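PDB 2VM9: discoidin-2 from Dictyostelium discoideum, which binds galactose and N-acetylgalactosamine as a trimeric lectin and may take part in spore formation and spore coat assembly. Local coordinates for residues L35-S40 with G48-S53. Sequence-based numbering, arbitrary orientation.
Sequences LNFSNS and GSESWS. With CA (calcium ion), chain B.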
ATOM      1  N   LEU A  35      -5.343  19.053  15.291  1.00  5.43           N
ATOM      2  CA  LEU A  35      -5.645  19.186  16.720  1.00  6.29           C
ATOM      3  C   LEU A  35      -4.509  19.916  17.427  1.00  6.05           C
ATOM      4  O   LEU A  35      -3.321  19.582  17.206  1.00  6.26           O
ATOM      5  CB  LEU A  35      -5.813  17.795  17.338  1.00  6.87           C
ATOM      6  CG  LEU A  35      -6.626  17.778  18.634  1.00  6.28           C
ATOM      7  CD1 LEU A  35      -8.118  18.021  18.332  1.00  7.95           C
ATOM      8  CD2 LEU A  35      -6.416  16.439  19.313  1.00  6.85           C
ATOM      9  N   ASN A  36      -4.872  20.909  18.250  1.00  6.60           N
ATOM     10  CA  ASN A  36      -3.927  21.708  19.059  1.00  7.20           C
ATOM     11  C   ASN A  36      -2.978  22.620  18.255  1.00  7.31           C
ATOM     12  O   ASN A  36      -2.014  23.199  18.803  1.00  7.79           O
ATOM     13  CB  ASN A  36      -3.135  20.806  20.020  1.00  6.73           C
ATOM     14  CG  ASN A  36      -4.004  20.213  21.113  1.00  8.86           C
ATOM     15  OD1 ASN A  36      -4.832  20.909  21.706  1.00 10.28           O
ATOM     16  ND2 ASN A  36      -3.808  18.929  21.398  1.00 11.80           N
ATOM     17  N   PHE A  37      -3.258  22.747  16.960  1.00  6.88           N
ATOM     18  CA  PHE A  37      -2.496  23.652  16.115  1.00  6.27           C
ATOM     19  C   PHE A  37      -2.454  25.024  16.750  1.00  7.47           C
ATOM     20  O   PHE A  37      -3.490  25.570  17.144  1.00  6.67           O
ATOM     21  CB  PHE A  37      -3.080  23.782  14.697  1.00  6.08           C
ATOM     22  CG  PHE A  37      -2.307  24.773  13.847  1.00  5.97           C
ATOM     23  CD1 PHE A  37      -1.037  24.462  13.360  1.00  9.36           C
ATOM     24  CD2 PHE A  37      -2.817  26.029  13.588  1.00  8.36           C
ATOM     25  CE1 PHE A  37      -0.292  25.431  12.610  1.00  7.40           C
ATOM     26  CE2 PHE A  37      -2.100  26.978  12.844  1.00  8.30           C
ATOM     27  CZ  PHE A  37      -0.848  26.675  12.340  1.00  8.42           C
ATOM     28  N   SER A  38      -1.257  25.585  16.864  0.50  7.00           N
ATOM     29  CA  SER A  38      -1.128  26.958  17.330  0.50  7.33           C
ATOM     30  C   SER A  38       0.104  27.570  16.695  0.50  7.73           C
ATOM     31  O   SER A  38       1.101  26.879  16.443  0.50  8.11           O
ATOM     32  CB  SER A  38      -1.026  27.001  18.845  0.50  7.35           C
ATOM     33  OG  SER A  38       0.222  26.484  19.244  0.50  8.96           O
ATOM     34  N   ASN A  39       0.036  28.862  16.426  1.00  6.79           N
ATOM     35  CA  ASN A  39       1.143  29.523  15.742  1.00  6.93           C
ATOM     36  C   ASN A  39       1.580  30.759  16.541  1.00  7.87           C
ATOM     37  O   ASN A  39       1.459  30.748  17.788  1.00  8.11           O
ATOM     38  CB  ASN A  39       0.868  29.734  14.245  1.00  5.81           C
ATOM     39  CG  ASN A  39      -0.404  30.544  13.991  1.00  8.13           C
ATOM     40  OD1 ASN A  39      -0.899  31.230  14.891  1.00  8.08           O
ATOM     41  ND2 ASN A  39      -0.924  30.475  12.766  1.00  5.92           N
ATOM     42  N   SER A  40       2.110  31.785  15.885  1.00  8.83           N
ATOM     43  CA  SER A  40       2.683  32.894  16.638  1.00  9.97           C
ATOM     44  C   SER A  40       1.618  33.606  17.468  1.00 12.11           C
ATOM     45  O   SER A  40       0.476  33.794  17.013  1.00 11.01           O
ATOM     46  CB  SER A  40       3.381  33.890  15.718  1.00 10.58           C
ATOM     47  OG  SER A  40       3.920  34.945  16.501  1.00 10.96           O
ATOM     48  N   GLY A  48      -2.012  33.034   9.981  1.00  6.07           N
ATOM     49  CA  GLY A  48      -3.028  32.034   9.686  1.00  5.63           C
ATOM     50  C   GLY A  48      -3.908  31.761  10.892  1.00  5.35           C
ATOM     51  O   GLY A  48      -3.490  31.957  12.042  1.00  5.05           O
ATOM     52  N   SER A  49      -5.143  31.315  10.626  1.00  4.53           N
ATOM     53  CA  SER A  49      -6.053  30.935  11.696  1.00  4.41           C
ATOM     54  C   SER A  49      -5.543  29.648  12.325  1.00  4.79           C
ATOM     55  O   SER A  49      -4.955  28.768  11.640  1.00  4.84           O
ATOM     56  CB  SER A  49      -7.444  30.693  11.126  1.00  4.46           C
ATOM     57  OG  SER A  49      -7.405  29.787  10.039  1.00  4.16           O
ATOM     58  N   GLU A  50      -5.782  29.526  13.618  1.00  5.06           N
ATOM     59  CA  GLU A  50      -5.522  28.266  14.311  1.00  4.49           C
ATOM     60  C   GLU A  50      -6.739  27.348  14.120  1.00  4.30           C
ATOM     61  O   GLU A  50      -7.462  26.991  15.076  1.00  4.65           O
ATOM     62  CB  GLU A  50      -5.218  28.556  15.781  1.00  5.65           C
ATOM     63  CG  GLU A  50      -3.893  29.341  15.909  1.00  5.38           C
ATOM     64  CD  GLU A  50      -3.570  29.742  17.335  1.00  7.68           C
ATOM     65  OE1 GLU A  50      -4.494  29.801  18.152  1.00  8.44           O
ATOM     66  OE2 GLU A  50      -2.393  30.001  17.616  1.00  6.13           O
ATOM     67  N   SER A  51      -7.005  27.024  12.856  1.00  4.65           N
ATOM     68  CA  SER A  51      -8.161  26.224  12.447  1.00  4.92           C
ATOM     69  C   SER A  51      -8.150  26.135  10.921  1.00  4.99           C
ATOM     70  O   SER A  51      -7.560  26.977  10.241  1.00  5.18           O
ATOM     71  CB  SER A  51      -9.506  26.897  12.846  1.00  5.70           C
ATOM     72  OG  SER A  51      -9.654  28.188  12.186  1.00  6.61           O
ATOM     73  N   TRP A  52      -8.854  25.147  10.385  1.00  3.80           N
ATOM     74  CA  TRP A  52      -9.414  25.337   9.039  1.00  3.93           C
ATOM     75  C   TRP A  52     -10.657  26.214   9.243  1.00  4.56           C
ATOM     76  O   TRP A  52     -11.433  25.984  10.190  1.00  5.40           O
ATOM     77  CB  TRP A  52      -9.863  24.003   8.449  1.00  4.63           C
ATOM     78  CG  TRP A  52     -10.832  24.179   7.297  1.00  4.22           C
ATOM     79  CD1 TRP A  52     -10.569  24.777   6.087  1.00  5.74           C
ATOM     80  CD2 TRP A  52     -12.194  23.736   7.242  1.00  4.60           C
ATOM     81  NE1 TRP A  52     -11.686  24.733   5.288  1.00  4.29           N
ATOM     82  CE2 TRP A  52     -12.704  24.113   5.964  1.00  4.98           C
ATOM     83  CE3 TRP A  52     -13.038  23.070   8.142  1.00  5.67           C
ATOM     84  CZ2 TRP A  52     -14.018  23.824   5.556  1.00  4.74           C
ATOM     85  CZ3 TRP A  52     -14.368  22.793   7.739  1.00  6.00           C
ATOM     86  CH2 TRP A  52     -14.833  23.162   6.462  1.00  6.69           C
ATOM     87  N   SER A  53     -10.874  27.188   8.359  1.00  3.85           N
ATOM     88  CA  SER A  53     -12.155  27.933   8.377  1.00  4.39           C
ATOM     89  C   SER A  53     -12.721  27.957   6.956  1.00  4.23           C
ATOM     90  O   SER A  53     -11.997  28.342   6.010  1.00  4.89           O
ATOM     91  CB  SER A  53     -11.951  29.370   8.874  1.00  4.25           C
ATOM     92  OG  SER A  53     -11.402  29.403  10.189  1.00  4.72           O
TER
HETATM   93 CA    CA B 500      -1.152  33.766  15.190  0.80 10.72          CA
HETATM   94  O   HOH W   1      -3.033  34.196  13.721  1.00 13.75           O
HETATM   95  O   HOH W   2      -2.527  32.796  16.765  1.00 14.92           O
HETATM   96  O   HOH W   3       0.490  35.970  14.792  1.00 13.97           O
HETATM   97  O   HOH W   4      -2.384  35.760  16.052  1.00 17.33           O
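Asn39 meets Glu50 and Gly48 at the calcium-binding loop of the discoidin (F5/8 type C) beta-sandwich, where residues 35-40 run beside the residues leading into strand 52-53. Two hydrogen bonds join the segments, both donated by Asn39. Its backbone N reaches Glu50 OE2 at 2.9 Å (N-H...O angle 163°), on the anti side of the carboxylate and somewhat out of its plane. Its ND2 bonds Gly48 O at 3.1 Å with an almost straight N-H...O angle of 177°; the oxygen lies in the amide plane, although the donor stands above the carbonyl plane. The ND2 bond and the OD1-calcium bond are together consistent with one amide orientation, ND2 to Gly48 and OD1 to the ion.

Of the two segments, only 35-40 binds calcium directly, and 48-53 meets the ion through its waters. Calcium is bound by Asn39 OD1 (2.6 Å), Ser40 O (2.4 Å) and four waters, and Asp47 OD1 completes the site. Asn39 CG sits between its own backbone N and carbonyl carbon (chi1 57°), which brings OD1 to the ion. Gly48 O accepts from one metal-bound water, and Glu50 OE2 accepts a weak bond from another. Asn39 OD1 and Glu50 OE2 are both acceptors, 3.3 Å apart; the calcium and the salt bridge from Lys41 to OE2 probably offset their repulsion.

Van der Waals contact is made by Phe37, whose CD2 edge abuts Glu50 CA nearly in plane, at 3.6 Å, while Ser21 of a second subunit also packs on Phe37. Glu50 centres an inverse gamma turn, in which Ser51 N makes a weak hydrogen bond back to Ser49 O (3.0 Å). The Glu50 side chain, extended beyond CG, passes alongside Ser38, with OE2 3.3 Å from Ser38 CA.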